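Local coordinates for protein oxaloacetate acetyl hydrolase (Cryphonectria parasitica, PDB 3LYE) that is a fungal enzyme of the phosphoenolpyruvate phosphomutase family, built on a TIM barrel and modelled here with bound calcium ions, at residues 46-51 and 90-95; 30-35 and 79-84; 123-128 and 168-173; 196-201 and 219-224. All blocks are in the same frame, centred on the assembly; numbering follows the deposited sequence.

Interaction 1: 46-51 and 90-95. With CA (calcium ion), chain B.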
loop_
_atom_site.group_PDB
_atom_site.type_symbol
_atom_site.label_atom_id
_atom_site.label_comp_id
_atom_site.label_asym_id
_atom_site.label_seq_id
_atom_site.Cartn_x
_atom_site.Cartn_y
_atom_site.Cartn_z
ATOM N N PHE A 46 0.246 -27.010 -10.959
ATOM C CA PHE A 46 -0.634 -27.260 -9.824
ATOM C C PHE A 46 -2.002 -26.689 -10.204
ATOM O O PHE A 46 -2.091 -25.631 -10.813
ATOM C CB PHE A 46 -0.060 -26.687 -8.551
ATOM C CG PHE A 46 1.025 -27.562 -7.962
ATOM C CD1 PHE A 46 0.704 -28.592 -7.113
ATOM C CD2 PHE A 46 2.344 -27.391 -8.305
ATOM C CE1 PHE A 46 1.676 -29.404 -6.590
ATOM C CE2 PHE A 46 3.297 -28.225 -7.794
ATOM C CZ PHE A 46 2.957 -29.222 -6.926
ATOM N N LYS A 47 -3.050 -27.384 -9.789
ATOM C CA LYS A 47 -4.431 -27.019 -10.118
ATOM C C LYS A 47 -5.068 -26.030 -9.200
ATOM O O LYS A 47 -6.126 -25.522 -9.505
ATOM C CB LYS A 47 -5.290 -28.307 -10.216
ATOM C CG LYS A 47 -4.810 -29.352 -11.274
ATOM C CD LYS A 47 -4.485 -28.696 -12.649
ATOM C CE LYS A 47 -4.342 -29.689 -13.831
ATOM N NZ LYS A 47 -3.345 -30.772 -13.640
ATOM N N SER A 48 -4.433 -25.775 -8.074
ATOM C CA SER A 48 -4.895 -24.826 -7.077
ATOM C C SER A 48 -3.695 -24.470 -6.225
ATOM O O SER A 48 -2.783 -25.281 -6.056
ATOM C CB SER A 48 -5.997 -25.411 -6.191
ATOM O OG SER A 48 -6.502 -24.382 -5.329
ATOM N N LEU A 49 -3.688 -23.255 -5.708
ATOM C CA LEU A 49 -2.603 -22.768 -4.867
ATOM C C LEU A 49 -3.164 -22.365 -3.517
ATOM O O LEU A 49 -4.360 -22.069 -3.410
ATOM C CB LEU A 49 -1.959 -21.513 -5.467
ATOM C CG LEU A 49 -0.826 -21.702 -6.485
ATOM C CD1 LEU A 49 -0.931 -22.797 -7.473
ATOM C CD2 LEU A 49 -0.459 -20.382 -7.157
ATOM N N TYR A 50 -2.308 -22.334 -2.498
ATOM C CA TYR A 50 -2.708 -21.923 -1.167
ATOM C C TYR A 50 -1.754 -20.791 -0.714
ATOM O O TYR A 50 -0.518 -20.958 -0.715
ATOM C CB TYR A 50 -2.605 -23.073 -0.154
ATOM C CG TYR A 50 -2.717 -22.683 1.301
ATOM C CD1 TYR A 50 -1.773 -23.074 2.220
ATOM C CD2 TYR A 50 -3.791 -21.949 1.755
ATOM C CE1 TYR A 50 -1.887 -22.716 3.515
ATOM C CE2 TYR A 50 -3.885 -21.564 3.034
ATOM C CZ TYR A 50 -2.956 -21.989 3.929
ATOM O OH TYR A 50 -3.097 -21.659 5.235
ATOM N N MET A 51 -2.279 -19.631 -0.358
ATOM C CA MET A 51 -1.449 -18.550 0.136
ATOM C C MET A 51 -1.428 -18.610 1.647
ATOM O O MET A 51 -2.439 -18.413 2.329
ATOM C CB MET A 51 -1.971 -17.187 -0.246
ATOM C CG MET A 51 -1.021 -16.052 0.168
ATOM S SD MET A 51 -1.720 -14.410 -0.042
ATOM C CE MET A 51 -2.560 -14.194 1.530
ATOM N N PRO A 90 -7.136 -21.562 -9.267
ATOM C CA PRO A 90 -7.727 -20.895 -8.125
ATOM C C PRO A 90 -6.764 -20.814 -6.936
ATOM O O PRO A 90 -5.904 -21.680 -6.723
ATOM C CB PRO A 90 -8.916 -21.820 -7.742
ATOM C CG PRO A 90 -8.660 -23.074 -8.400
ATOM C CD PRO A 90 -7.873 -22.785 -9.635
ATOM N N LEU A 91 -6.956 -19.765 -6.149
ATOM C CA LEU A 91 -6.205 -19.511 -4.963
ATOM C C LEU A 91 -7.057 -19.578 -3.673
ATOM O O LEU A 91 -8.100 -18.925 -3.592
ATOM C CB LEU A 91 -5.615 -18.063 -4.987
ATOM C CG LEU A 91 -4.738 -17.724 -3.764
ATOM C CD1 LEU A 91 -3.482 -18.590 -3.670
ATOM C CD2 LEU A 91 -4.412 -16.225 -3.745
ATOM N N ILE A 92 -6.652 -20.446 -2.742
ATOM C CA ILE A 92 -7.261 -20.510 -1.427
ATOM C C ILE A 92 -6.296 -19.669 -0.561
ATOM O O ILE A 92 -5.074 -19.900 -0.634
ATOM C CB ILE A 92 -7.356 -21.911 -0.854
ATOM C CG1 ILE A 92 -8.344 -22.722 -1.688
ATOM C CG2 ILE A 92 -7.801 -21.853 0.622
ATOM C CD1 ILE A 92 -8.392 -24.188 -1.327
ATOM N N ALA A 93 -6.799 -18.726 0.240
ATOM C CA ALA A 93 -5.958 -17.914 1.084
ATOM C C ALA A 93 -6.373 -17.957 2.532
ATOM O O ALA A 93 -7.545 -18.080 2.853
ATOM C CB ALA A 93 -5.994 -16.466 0.634
ATOM N N ASP A 94 -5.379 -17.919 3.408
ATOM C CA ASP A 94 -5.645 -17.830 4.822
ATOM C C ASP A 94 -6.339 -16.486 5.071
ATOM O O ASP A 94 -5.955 -15.485 4.439
ATOM C CB ASP A 94 -4.271 -17.788 5.527
ATOM C CG ASP A 94 -4.319 -17.833 7.040
ATOM O OD1 ASP A 94 -5.418 -17.821 7.636
ATOM O OD2 ASP A 94 -3.198 -17.898 7.629
ATOM N N MET A 95 -7.406 -16.468 5.875
ATOM C CA MET A 95 -8.040 -15.217 6.260
ATOM C C MET A 95 -8.029 -15.086 7.803
ATOM O O MET A 95 -8.725 -14.264 8.383
ATOM C CB MET A 95 -9.399 -14.912 5.644
ATOM C CG MET A 95 -10.523 -15.805 6.089
ATOM S SD MET A 95 -12.155 -15.250 5.515
ATOM C CE MET A 95 -12.439 -13.917 6.662
HETATM CA CA CA B . -2.828 -17.832 10.097
HETATM O O HOH W 1 -1.501 -20.016 6.618
HETATM O O HOH W 2 -4.764 -19.177 9.856
HETATM O O HOH W 3 -3.734 -17.955 12.386
HETATM O O HOH W 4 -1.061 -16.403 9.613
HETATM O O HOH W 5 -1.145 -18.443 11.884
HETATM O O HOH W 6 -2.095 -19.473 9.237
#
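The methyl CD1 of Leu-91 is the bump of this contact. It drops into the hollow between Leu-49 and Met-51 on the neighbouring strand, 3.8 Å from Leu-49 CB and 4.0 Å from Met-51 CB. CG of Leu-91 stands anti to the backbone N (chi1 -178°), which swings this branch across to its neighbour. Beside it the small Ala-93 sets its methyl against Met-51 CB, and the long Met-51 chain runs on to helix 71-82. Leu-49 to Met-51 and Leu-91 to Asp-94 are adjacent parallel strands of the (beta/alpha)8 barrel, joined by regular backbone bonds such as Ile-92 N to Leu-49 O (2.9 Å). At their start the ring of Pro-90, which has no N-H to offer, nestles against Lys-47, its CD 3.2 Å from Lys-47 O. Pro-90 O is gripped twice, by Leu-49 N and, from above the carbonyl plane, by Ser-48 OG at 3.1 Å. On the other sheet face the Tyr-50 ring comes obliquely to the Ile-92 carbonyl, CD2 3.4 Å from Ile-92 O, with the methyl CG2 of the beta-branched Ile-92 alongside. The Tyr-50 hydroxyl bonds to His-121 and to water 1, which also donates to Asp-94 OD2, the oxygen that binds calcium at 2.5 Å.

Interaction 2: 30-35 and 79-84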
loop_
_atom_site.group_PDB
_atom_site.type_symbol
_atom_site.label_atom_id
_atom_site.label_comp_id
_atom_site.label_asym_id
_atom_site.label_seq_id
_atom_site.Cartn_x
_atom_site.Cartn_y
_atom_site.Cartn_z
ATOM N N PRO A 30 -0.251 -26.368 -3.035
ATOM C CA PRO A 30 1.003 -26.040 -2.357
ATOM C C PRO A 30 0.936 -24.652 -1.730
ATOM O O PRO A 30 0.323 -23.735 -2.305
ATOM C CB PRO A 30 2.018 -26.022 -3.501
ATOM C CG PRO A 30 1.204 -25.744 -4.705
ATOM C CD PRO A 30 -0.103 -26.455 -4.486
ATOM N N GLY A 31 1.546 -24.513 -0.554
ATOM C CA GLY A 31 1.598 -23.226 0.116
ATOM C C GLY A 31 2.643 -22.330 -0.524
ATOM O O GLY A 31 3.809 -22.643 -0.547
ATOM N N VAL A 32 2.181 -21.205 -1.030
ATOM C CA VAL A 32 2.954 -20.175 -1.684
ATOM C C VAL A 32 2.849 -18.909 -0.847
ATOM O O VAL A 32 1.901 -18.723 -0.109
ATOM C CB VAL A 32 2.587 -19.993 -3.157
ATOM C CG1 VAL A 32 2.770 -21.290 -3.926
ATOM C CG2 VAL A 32 1.191 -19.490 -3.300
ATOM N N TYR A 33 3.796 -18.003 -1.039
ATOM C CA TYR A 33 3.840 -16.821 -0.223
ATOM C C TYR A 33 4.303 -15.542 -0.884
ATOM O O TYR A 33 4.344 -14.489 -0.235
ATOM C CB TYR A 33 4.828 -17.090 0.936
ATOM C CG TYR A 33 6.254 -17.291 0.527
ATOM C CD1 TYR A 33 7.113 -16.212 0.417
ATOM C CD2 TYR A 33 6.747 -18.552 0.238
ATOM C CE1 TYR A 33 8.415 -16.379 0.031
ATOM C CE2 TYR A 33 8.069 -18.732 -0.145
ATOM C CZ TYR A 33 8.905 -17.635 -0.258
ATOM O OH TYR A 33 10.232 -17.834 -0.585
ATOM N N ASP A 34 4.626 -15.611 -2.168
ATOM C CA ASP A 34 5.111 -14.461 -2.917
ATOM C C ASP A 34 4.979 -14.751 -4.392
ATOM O O ASP A 34 4.455 -15.825 -4.781
ATOM C CB ASP A 34 6.532 -14.067 -2.519
ATOM C CG ASP A 34 7.611 -14.962 -3.122
ATOM O OD1 ASP A 34 8.757 -14.468 -3.272
ATOM O OD2 ASP A 34 7.322 -16.148 -3.427
ATOM N N GLY A 35 5.459 -13.843 -5.221
ATOM C CA GLY A 35 5.312 -14.020 -6.642
ATOM C C GLY A 35 6.148 -15.143 -7.221
ATOM O O GLY A 35 5.682 -15.890 -8.064
ATOM N N ASP A 79 -4.290 -10.731 -3.802
ATOM C CA ASP A 79 -4.706 -10.060 -5.030
ATOM C C ASP A 79 -3.578 -10.243 -6.070
ATOM O O ASP A 79 -3.799 -10.545 -7.240
ATOM C CB ASP A 79 -4.950 -8.594 -4.688
ATOM C CG ASP A 79 -5.222 -7.771 -5.866
ATOM O OD1 ASP A 79 -4.301 -7.116 -6.394
ATOM O OD2 ASP A 79 -6.341 -7.792 -6.302
ATOM N N MET A 80 -2.342 -10.074 -5.619
ATOM C CA MET A 80 -1.219 -10.250 -6.500
ATOM C C MET A 80 -1.135 -11.698 -7.008
ATOM O O MET A 80 -1.053 -11.952 -8.214
ATOM C CB MET A 80 0.094 -9.842 -5.800
ATOM C CG MET A 80 1.333 -9.966 -6.669
ATOM S SD MET A 80 2.133 -11.621 -6.626
ATOM C CE MET A 80 2.716 -11.699 -4.924
ATOM N N ILE A 81 -1.177 -12.651 -6.093
ATOM C CA ILE A 81 -1.018 -14.039 -6.494
ATOM C C ILE A 81 -2.132 -14.589 -7.343
ATOM O O ILE A 81 -1.881 -15.247 -8.350
ATOM C CB ILE A 81 -0.816 -14.930 -5.231
ATOM C CG1 ILE A 81 0.521 -14.619 -4.556
ATOM C CG2 ILE A 81 -0.918 -16.417 -5.591
ATOM C CD1 ILE A 81 0.630 -15.126 -3.148
ATOM N N ALA A 82 -3.371 -14.322 -6.960
ATOM C CA ALA A 82 -4.487 -14.875 -7.694
ATOM C C ALA A 82 -4.614 -14.423 -9.107
ATOM O O ALA A 82 -5.167 -15.150 -9.929
ATOM C CB ALA A 82 -5.786 -14.509 -6.961
ATOM N N ASN A 83 -4.066 -13.251 -9.401
ATOM C CA ASN A 83 -4.204 -12.647 -10.717
ATOM C C ASN A 83 -3.012 -12.636 -11.633
ATOM O O ASN A 83 -3.039 -12.002 -12.683
ATOM C CB ASN A 83 -4.836 -11.251 -10.528
ATOM C CG ASN A 83 -6.150 -11.329 -9.775
ATOM O OD1 ASN A 83 -6.266 -10.951 -8.562
ATOM N ND2 ASN A 83 -7.135 -11.888 -10.431
ATOM N N LEU A 84 -1.978 -13.341 -11.232
ATOM C CA LEU A 84 -0.777 -13.442 -12.057
ATOM C C LEU A 84 -1.205 -13.917 -13.455
ATOM O O LEU A 84 -0.664 -13.455 -14.455
ATOM C CB LEU A 84 0.268 -14.329 -11.417
ATOM C CG LEU A 84 0.881 -13.771 -10.148
ATOM C CD1 LEU A 84 1.801 -14.793 -9.523
ATOM C CD2 LEU A 84 1.594 -12.441 -10.426
#
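Where strand 27-32 gives way to helix 35-43, the turn at Asp-34 and Gly-35 lies against Met-80 and Ile-81 of helix 71-82, with the CA atoms of Gly-35 and Ile-81 6.3 Å apart. Met-80 does the closest touching. Its flexible chain, bent at chi2 (-88°) and again at chi3, curls its end over the turn, so that CE rests 3.5 Å from Gly-35 N and SD comes within 4.0 Å of Gly-35 CA. Glycine suits this place because it brings no side chain between its backbone and the sulfur. Ile-81 reaches in beside it: its CG1 branch runs to the backbone of the turn, CD1 lying 4.1 Å from Asp-34 N, while its CG2 branch faces Val-32, 4.4 Å from CG2 of that residue. Leu-84 adds a lighter touch, CD1 4.3 Å from Gly-35 O. Asp-34, turned from helix 71-82, is the N-cap of helix 35-43, with OD2 also bonded to Ser-37 OG. A second subunit adjoins the contact, where Arg-60 of that chain packs on Met-80. The strand-to-helix turn after strand 27-32 is thus packed against the helix that precedes strand 91-94, as in a (beta/alpha)8 barrel, where helices surround the strands.

Interaction 3: 123-128 and 168-173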
loop_
_atom_site.group_PDB
_atom_site.type_symbol
_atom_site.label_atom_id
_atom_site.label_comp_id
_atom_site.label_asym_id
_atom_site.label_seq_id
_atom_site.Cartn_x
_atom_site.Cartn_y
_atom_site.Cartn_z
ATOM N N GLU A 123 -10.908 -19.075 11.132
ATOM C CA GLU A 123 -10.776 -19.805 12.367
ATOM C C GLU A 123 -11.404 -19.238 13.595
ATOM O O GLU A 123 -11.964 -18.143 13.589
ATOM C CB GLU A 123 -9.258 -20.030 12.594
ATOM C CG GLU A 123 -8.528 -18.773 13.037
ATOM C CD GLU A 123 -7.057 -18.715 12.628
ATOM O OE1 GLU A 123 -6.285 -18.032 13.321
ATOM O OE2 GLU A 123 -6.683 -19.295 11.599
ATOM N N ASP A 124 -11.345 -20.063 14.641
ATOM C CA ASP A 124 -11.898 -19.748 15.945
ATOM C C ASP A 124 -10.892 -19.266 16.969
ATOM O O ASP A 124 -11.226 -19.184 18.137
ATOM C CB ASP A 124 -12.744 -20.921 16.473
ATOM C CG ASP A 124 -11.968 -22.217 16.609
ATOM O OD1 ASP A 124 -12.572 -23.162 17.150
ATOM O OD2 ASP A 124 -10.819 -22.300 16.117
ATOM N N GLN A 125 -9.673 -18.923 16.562
ATOM C CA GLN A 125 -8.698 -18.439 17.545
ATOM C C GLN A 125 -8.979 -17.026 18.026
ATOM O O GLN A 125 -9.724 -16.277 17.401
ATOM C CB GLN A 125 -7.316 -18.354 16.922
ATOM C CG GLN A 125 -6.734 -19.628 16.584
ATOM C CD GLN A 125 -5.234 -19.503 16.343
ATOM O OE1 GLN A 125 -4.489 -18.994 17.165
ATOM N NE2 GLN A 125 -4.806 -19.970 15.218
ATOM N N ILE A 126 -8.372 -16.646 19.140
ATOM C CA ILE A 126 -8.560 -15.304 19.646
ATOM C C ILE A 126 -7.793 -14.461 18.637
ATOM O O ILE A 126 -6.821 -14.920 18.046
ATOM C CB ILE A 126 -8.034 -15.159 21.077
ATOM C CG1 ILE A 126 -9.133 -15.589 22.031
ATOM C CG2 ILE A 126 -7.606 -13.745 21.374
ATOM C CD1 ILE A 126 -9.515 -16.985 21.830
ATOM N N LEU A 127 -8.202 -13.223 18.457
ATOM C CA LEU A 127 -7.543 -12.365 17.486
ATOM C C LEU A 127 -6.303 -11.669 18.021
ATOM O O LEU A 127 -5.367 -11.358 17.278
ATOM C CB LEU A 127 -8.574 -11.353 16.990
ATOM C CG LEU A 127 -8.628 -9.921 17.538
ATOM C CD1 LEU A 127 -9.667 -9.091 16.771
ATOM C CD2 LEU A 127 -8.975 -9.925 18.997
ATOM N N THR A 128 -6.323 -11.440 19.323
ATOM C CA THR A 128 -5.259 -10.786 20.059
ATOM C C THR A 128 -4.014 -11.636 20.163
ATOM O O THR A 128 -2.932 -11.112 20.421
ATOM C CB THR A 128 -5.777 -10.521 21.462
ATOM O OG1 THR A 128 -7.210 -10.417 21.413
ATOM C CG2 THR A 128 -5.188 -9.255 22.028
ATOM N N ARG A 168 -12.359 -23.280 9.832
ATOM C CA ARG A 168 -11.250 -23.886 10.565
ATOM C C ARG A 168 -11.469 -23.802 12.070
ATOM O O ARG A 168 -11.925 -22.774 12.570
ATOM C CB ARG A 168 -9.942 -23.135 10.244
ATOM C CG ARG A 168 -8.781 -23.456 11.190
ATOM C CD ARG A 168 -7.500 -22.855 10.689
ATOM N NE ARG A 168 -6.538 -22.758 11.767
ATOM C CZ ARG A 168 -5.258 -22.465 11.593
ATOM N NH1 ARG A 168 -4.774 -22.298 10.374
ATOM N NH2 ARG A 168 -4.453 -22.363 12.637
ATOM N N THR A 169 -11.150 -24.895 12.764
ATOM C CA THR A 169 -11.244 -24.924 14.203
ATOM C C THR A 169 -9.874 -25.346 14.724
ATOM O O THR A 169 -9.278 -26.335 14.287
ATOM C CB THR A 169 -12.358 -25.804 14.823
ATOM O OG1 THR A 169 -12.265 -25.724 16.252
ATOM C CG2 THR A 169 -12.269 -27.220 14.428
ATOM N N ASP A 170 -9.427 -24.566 15.686
ATOM C CA ASP A 170 -8.166 -24.763 16.372
ATOM C C ASP A 170 -8.452 -25.247 17.796
ATOM O O ASP A 170 -7.581 -25.186 18.650
ATOM C CB ASP A 170 -7.448 -23.427 16.462
ATOM C CG ASP A 170 -6.779 -23.054 15.171
ATOM O OD1 ASP A 170 -5.759 -23.685 14.861
ATOM O OD2 ASP A 170 -7.264 -22.147 14.474
ATOM N N ALA A 171 -9.658 -25.758 18.037
ATOM C CA ALA A 171 -10.048 -26.228 19.367
ATOM C C ALA A 171 -9.543 -27.598 19.842
ATOM O O ALA A 171 -9.733 -27.932 21.010
ATOM C CB ALA A 171 -11.582 -26.235 19.466
ATOM N N LEU A 172 -8.915 -28.394 18.989
ATOM C CA LEU A 172 -8.460 -29.716 19.428
ATOM C C LEU A 172 -7.625 -29.786 20.693
ATOM O O LEU A 172 -7.939 -30.550 21.597
ATOM C CB LEU A 172 -7.733 -30.444 18.302
ATOM C CG LEU A 172 -7.417 -31.915 18.566
ATOM C CD1 LEU A 172 -8.674 -32.773 18.607
ATOM C CD2 LEU A 172 -6.481 -32.425 17.496
ATOM N N GLN A 173 -6.586 -28.971 20.760
ATOM C CA GLN A 173 -5.689 -28.957 21.908
ATOM C C GLN A 173 -6.348 -28.605 23.234
ATOM O O GLN A 173 -6.233 -29.343 24.214
ATOM C CB GLN A 173 -4.576 -27.950 21.613
ATOM C CG GLN A 173 -3.403 -27.920 22.573
ATOM C CD GLN A 173 -2.335 -26.948 22.101
ATOM O OE1 GLN A 173 -1.368 -26.676 22.810
ATOM N NE2 GLN A 173 -2.518 -26.403 20.893
#
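Glu-123 meets Arg-168 in an unusual way: its carboxylate oxygen OE2 sits over one face of the guanidinium, 3.4 Å above the centre of the plane, and no N-H points at it. The attraction is of charges alone, OE2 lying 3.5 Å from Arg-168 NE, with the two planes turned 37° apart. NE and NH2 are instead directed to Asp-170, which Arg-168 grips side-on, NE to OD2 and NH2 to OD1, both 2.9 Å. Arginine suits the place because it can serve one acid through two of its nitrogens and another through its face. Asp-124 supplies the second grip between the segments. With CG between the backbone N and the carbonyl carbon (chi1 59°), its two oxygens take different partners: OD1 accepts from Thr-169 OG1 at 2.7 Å, and OD2 receives Asp-170 N on its syn lone pair, also at 2.7 Å. Thr-169 OG1 in turn accepts from Ala-171 N, making an ST turn. Gln-125 lays its CG 3.3 Å from Asp-170 OD2 and adds a weak NE2 bond. Lys-137 and Arg-183 bring further positive charge to Asp-170 and Asp-124, which probably eases the repulsion among the acids. This charged cluster lies just beyond the C-terminal ends of adjacent strands 119-122 and 164-169, the end of the barrel where TIM-barrel enzymes carry their active sites.

Interaction 4: 196-201 and 219-224. With CA (calcium ion), chain C.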
loop_
_atom_site.group_PDB
_atom_site.type_symbol
_atom_site.label_atom_id
_atom_site.label_comp_id
_atom_site.label_asym_id
_atom_site.label_seq_id
_atom_site.Cartn_x
_atom_site.Cartn_y
_atom_site.Cartn_z
ATOM N N LEU A 196 -12.146 -27.619 8.332
ATOM C CA LEU A 196 -10.723 -27.824 8.569
ATOM C C LEU A 196 -10.499 -27.973 10.071
ATOM O O LEU A 196 -10.692 -27.041 10.841
ATOM C CB LEU A 196 -9.897 -26.649 8.021
ATOM C CG LEU A 196 -8.451 -26.459 8.507
ATOM C CD1 LEU A 196 -7.659 -27.725 8.477
ATOM C CD2 LEU A 196 -7.795 -25.348 7.667
ATOM N N LEU A 197 -10.168 -29.196 10.481
ATOM C CA LEU A 197 -9.861 -29.508 11.864
ATOM C C LEU A 197 -8.318 -29.412 11.825
ATOM O O LEU A 197 -7.645 -30.251 11.238
ATOM C CB LEU A 197 -10.388 -30.888 12.250
ATOM C CG LEU A 197 -10.452 -31.161 13.757
ATOM C CD1 LEU A 197 -11.289 -32.382 14.071
ATOM C CD2 LEU A 197 -9.055 -31.307 14.353
ATOM N N GLU A 198 -7.790 -28.375 12.442
ATOM C CA GLU A 198 -6.329 -28.116 12.470
ATOM C C GLU A 198 -5.566 -28.889 13.504
ATOM O O GLU A 198 -5.998 -29.071 14.626
ATOM C CB GLU A 198 -6.101 -26.631 12.778
ATOM C CG GLU A 198 -4.654 -26.121 12.844
ATOM C CD GLU A 198 -3.936 -26.173 11.509
ATOM O OE1 GLU A 198 -4.615 -26.124 10.462
ATOM O OE2 GLU A 198 -2.687 -26.253 11.520
ATOM N N GLY A 199 -4.413 -29.373 13.106
ATOM C CA GLY A 199 -3.567 -30.087 14.032
ATOM C C GLY A 199 -3.892 -31.471 14.521
ATOM O O GLY A 199 -3.760 -31.746 15.723
ATOM N N PHE A 200 -4.241 -32.372 13.619
ATOM C CA PHE A 200 -4.547 -33.727 14.032
ATOM C C PHE A 200 -3.328 -34.301 14.761
ATOM O O PHE A 200 -2.170 -33.998 14.416
ATOM C CB PHE A 200 -4.827 -34.614 12.828
ATOM C CG PHE A 200 -6.121 -34.314 12.134
ATOM C CD1 PHE A 200 -7.316 -34.577 12.758
ATOM C CD2 PHE A 200 -6.145 -33.807 10.852
ATOM C CE1 PHE A 200 -8.524 -34.326 12.131
ATOM C CE2 PHE A 200 -7.352 -33.543 10.218
ATOM C CZ PHE A 200 -8.540 -33.811 10.857
ATOM N N ARG A 201 -3.587 -35.136 15.755
ATOM C CA ARG A 201 -2.517 -35.761 16.525
ATOM C C ARG A 201 -2.150 -37.116 15.926
ATOM O O ARG A 201 -1.089 -37.644 16.207
ATOM C CB ARG A 201 -2.917 -35.877 18.001
ATOM C CG ARG A 201 -2.860 -34.514 18.695
ATOM C CD ARG A 201 -3.301 -34.510 20.159
ATOM N NE ARG A 201 -2.776 -33.335 20.864
ATOM C CZ ARG A 201 -3.240 -32.096 20.713
ATOM N NH1 ARG A 201 -2.697 -31.091 21.390
ATOM N NH2 ARG A 201 -4.256 -31.853 19.894
ATOM N N LEU A 219 -10.821 -30.397 4.595
ATOM C CA LEU A 219 -9.544 -29.967 4.082
ATOM C C LEU A 219 -8.512 -30.364 5.159
ATOM O O LEU A 219 -8.701 -30.138 6.354
ATOM C CB LEU A 219 -9.584 -28.458 3.860
ATOM C CG LEU A 219 -8.318 -27.751 3.386
ATOM C CD1 LEU A 219 -8.647 -26.394 2.779
ATOM C CD2 LEU A 219 -7.312 -27.570 4.530
ATOM N N LEU A 220 -7.404 -30.927 4.703
ATOM C CA LEU A 220 -6.293 -31.354 5.537
ATOM C C LEU A 220 -5.144 -30.360 5.372
ATOM O O LEU A 220 -4.694 -30.123 4.267
ATOM C CB LEU A 220 -5.801 -32.745 5.104
ATOM C CG LEU A 220 -4.596 -33.295 5.849
ATOM C CD1 LEU A 220 -4.871 -33.443 7.325
ATOM C CD2 LEU A 220 -4.174 -34.606 5.259
ATOM N N ASN A 221 -4.683 -29.776 6.464
ATOM C CA ASN A 221 -3.562 -28.850 6.426
ATOM C C ASN A 221 -2.294 -29.559 6.871
ATOM O O ASN A 221 -2.158 -29.926 8.033
ATOM C CB ASN A 221 -3.797 -27.674 7.339
ATOM C CG ASN A 221 -2.617 -26.716 7.362
ATOM O OD1 ASN A 221 -1.814 -26.636 6.426
ATOM N ND2 ASN A 221 -2.495 -25.997 8.453
ATOM N N SER A 222 -1.409 -29.789 5.913
ATOM C CA SER A 222 -0.115 -30.428 6.143
ATOM C C SER A 222 0.924 -29.332 6.450
ATOM O O SER A 222 1.186 -28.499 5.623
ATOM C CB SER A 222 0.267 -31.191 4.884
ATOM O OG SER A 222 1.459 -31.916 5.082
ATOM N N VAL A 223 1.513 -29.357 7.631
ATOM C CA VAL A 223 2.494 -28.366 8.054
ATOM C C VAL A 223 3.850 -29.035 8.005
ATOM O O VAL A 223 4.192 -29.878 8.849
ATOM C CB VAL A 223 2.143 -27.887 9.452
ATOM C CG1 VAL A 223 3.141 -26.850 9.932
ATOM C CG2 VAL A 223 0.706 -27.353 9.464
ATOM N N GLU A 224 4.649 -28.655 7.017
ATOM C CA GLU A 224 5.951 -29.293 6.887
ATOM C C GLU A 224 6.844 -29.013 8.092
ATOM O O GLU A 224 7.050 -27.874 8.506
ATOM C CB GLU A 224 6.608 -28.851 5.584
ATOM C CG GLU A 224 8.005 -29.431 5.355
ATOM C CD GLU A 224 8.020 -30.971 5.200
ATOM O OE1 GLU A 224 9.131 -31.560 5.229
ATOM O OE2 GLU A 224 6.949 -31.605 5.069
HETATM CA CA CA C . 10.497 -32.807 6.602
HETATM O O HOH W 7 -9.234 -31.200 8.799
HETATM O O HOH W 8 -5.567 -30.442 9.267
HETATM O O HOH W 9 -2.499 -28.905 10.606
HETATM O O HOH W 10 -3.435 -31.605 10.644
HETATM O O HOH W 11 10.971 -34.587 5.125
HETATM O O HOH W 12 8.732 -34.045 7.456
#
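Leu-220 sets CD1 at the edge of the Phe-200 ring, near its plane and 3.8 Å from Phe-200 CD2, while Leu-197 O lies above one face of that ring, offset toward the rim. The other flat groups are the amide of Asn-221 and the carboxylate of Glu-198, turned 48° apart. Asn-221 ND2 donates within its amide plane to the syn lone pair of Glu-198 OE1, 2.9 Å away and nearly straight (172°), with a weak second bond to OE2. Glu-198 reaches it through a bend at chi2 (66°). Asparagine suits the place because one flat group offers this donor and, through OD1, an acceptor to Ser-247. Nearer the start of the strands, the branched ends of Leu-196 and Leu-219 meet, CD2 to CD2 at 3.9 Å. Here strands 194-197 and 219-223 close the TIM barrel; after a direct backbone bond between Leu-219 and Gly-195 they diverge, and water takes over. Water 7 takes a bond from Leu-197 N (2.8 Å) and gives one to Leu-219 O (2.7 Å); water 8 joins Leu-197 O to Asn-221 N, and water 9 ties Gly-199 N to Asn-221 O. At the far end Glu-224 OE1 binds calcium at 2.3 Å together with Asn-225 and with Thr-273 and Asp-275 of a second subunit. The chemistry implies a water-bridged backbone seam, its side chains joined by an amide-carboxylate bond, leading to a metal that bridges two subunits.

Overall arrangement
From the N terminus, 30-35 and 46-51 come first and wait for their partners, 79-84 and 90-95, so interactions 2 and 1 cross along the chain: interaction 2 closes at 79-84 while interaction 1 is still open, and interaction 1 closes after it at 90-95. They touch directly through the neighbouring strands 27-32 and 49-51, tying the early strands to helix 71-82 and strand 91-94. Interaction 3 opens after both, its long excursion through helix 142-158 closing at 168-173. Interaction 4 follows in series with the shortest loop, through helix 203-213, and adjoins interaction 3 where strands 164-169 and 194-197 pair. Contact by contact, the set runs round the same barrel, which interaction 4 closes by joining strand 194-197 to 219-223.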